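Local coordinates for protein 2-hydroxyisobutyryl-CoA synthetase (PDB 6HDY) that is a synthetase of the AMP-binding (ANL) enzyme superfamily, built from a large N-terminal part and a smaller C-terminal domain, at residues P419-H424 / A456-A461. Residues are numbered along the deposited sequence; the frame is centred on the assembly and turned at random.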
# COMPACT_ATOMS: atom_id res chain seq x y z
N PRO A 419 -32.13 10.27 -4.02
CA PRO A 419 -33.02 10.07 -2.86
C PRO A 419 -32.65 8.71 -2.21
O PRO A 419 -31.95 7.90 -2.83
CB PRO A 419 -34.40 9.95 -3.51
CG PRO A 419 -34.10 9.27 -4.84
CD PRO A 419 -32.70 9.67 -5.25
N SER A 420 -33.16 8.43 -1.00
CA SER A 420 -32.92 7.12 -0.37
C SER A 420 -33.81 6.05 -1.04
O SER A 420 -34.82 6.39 -1.68
CB SER A 420 -33.21 7.18 1.13
OG SER A 420 -34.57 7.49 1.38
N GLU A 421 -33.41 4.77 -0.92
CA GLU A 421 -34.17 3.65 -1.46
C GLU A 421 -35.63 3.60 -0.90
O GLU A 421 -36.56 3.27 -1.66
CB GLU A 421 -33.46 2.31 -1.22
CG GLU A 421 -32.28 2.10 -2.14
CD GLU A 421 -31.31 1.04 -1.67
OE1 GLU A 421 -30.24 1.40 -1.13
OE2 GLU A 421 -31.63 -0.17 -1.82
N SER A 422 -35.81 3.99 0.39
CA SER A 422 -37.12 4.05 1.07
C SER A 422 -37.98 5.19 0.52
O SER A 422 -39.21 5.02 0.39
CB SER A 422 -36.98 4.12 2.59
OG SER A 422 -36.47 5.38 3.02
N VAL A 423 -37.34 6.34 0.16
CA VAL A 423 -38.04 7.48 -0.46
C VAL A 423 -38.48 7.02 -1.87
O VAL A 423 -39.62 7.26 -2.27
CB VAL A 423 -37.21 8.80 -0.45
CG1 VAL A 423 -37.75 9.83 -1.45
CG2 VAL A 423 -37.17 9.40 0.95
N HIS A 424 -37.59 6.30 -2.59
CA HIS A 424 -37.89 5.73 -3.92
C HIS A 424 -39.07 4.72 -3.87
O HIS A 424 -40.03 4.86 -4.65
CB HIS A 424 -36.62 5.11 -4.57
CG HIS A 424 -36.84 4.76 -6.01
ND1 HIS A 424 -36.74 5.73 -7.02
CD2 HIS A 424 -37.24 3.59 -6.56
CE1 HIS A 424 -37.06 5.10 -8.14
NE2 HIS A 424 -37.38 3.82 -7.92
N ALA A 456 -31.39 7.89 -9.91
CA ALA A 456 -31.73 6.61 -9.32
C ALA A 456 -30.89 6.33 -8.07
O ALA A 456 -29.71 6.67 -8.06
CB ALA A 456 -31.51 5.50 -10.35
N PRO A 457 -31.45 5.73 -7.00
CA PRO A 457 -30.61 5.40 -5.83
C PRO A 457 -29.38 4.55 -6.22
O PRO A 457 -29.46 3.69 -7.10
CB PRO A 457 -31.58 4.61 -4.93
CG PRO A 457 -32.93 5.09 -5.33
CD PRO A 457 -32.85 5.27 -6.80
N ASN A 458 -28.22 4.83 -5.59
CA ASN A 458 -26.93 4.14 -5.80
C ASN A 458 -26.39 4.21 -7.26
O ASN A 458 -25.54 3.40 -7.63
CB ASN A 458 -26.98 2.68 -5.28
CG ASN A 458 -27.66 2.54 -3.93
OD1 ASN A 458 -27.31 3.22 -2.96
ND2 ASN A 458 -28.69 1.71 -3.86
N SER A 459 -26.85 5.20 -8.06
CA SER A 459 -26.39 5.38 -9.43
C SER A 459 -25.07 6.17 -9.48
O SER A 459 -24.24 5.91 -10.35
CB SER A 459 -27.46 6.08 -10.27
OG SER A 459 -27.78 7.36 -9.77
N ILE A 460 -24.90 7.16 -8.58
CA ILE A 460 -23.70 8.00 -8.51
C ILE A 460 -22.52 7.17 -7.94
O ILE A 460 -22.68 6.51 -6.91
CB ILE A 460 -23.91 9.35 -7.74
CG1 ILE A 460 -25.00 10.23 -8.41
CG2 ILE A 460 -22.58 10.13 -7.59
CD1 ILE A 460 -25.53 11.47 -7.54
N ALA A 461 -21.37 7.20 -8.63
CA ALA A 461 -20.17 6.48 -8.19
C ALA A 461 -19.70 6.96 -6.82
O ALA A 461 -19.60 8.17 -6.55
CB ALA A 461 -19.05 6.66 -9.21
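Over one face of the His424 imidazole lies CD of Pro457, 4.3 Å from the ring centroid and 27° off its normal, a CH-pi contact. CG of His424 is anti to the backbone N (chi1 -169°), which puts that atom next to the proline ring, and CB of the histidine also packs on Pro457 CG at 3.8 Å. The pyrrolidine packs against the start of helix 421-425, with Glu421 CG at 3.8 Å from its CB and Pro419 O at 3.9 Å from its CG; a compact, rigid ring suits this place. Two further flat groups, the Glu421 carboxylate and the Asn458 amide, stand nearly perpendicular (87°). Asn458 ND2 donates to Glu421 OE1 over 3.2 Å in an almost straight bond; the acceptor lies in the amide plane, whereas the donor sits above the carboxylate.

Ser420, the N-cap, accepts from Val423 N through OG, capping an N-H at the start of the helix. Across from it, Pro457 and Asn458 are the middle residues of a type II turn: proline's fixed phi fits the first, and asparagine tolerates the positive phi of the second. Ser459 secures the turn, its N and OG both donating to Ala456 O. Glu418 ties the loop back to strand 413-419 through Ile460 N. Here, at the surface of the C-terminal domain of this AMP-binding enzyme, a type II turn following edge strand 450-454 packs against the capped helix that follows neighbouring strand 413-419.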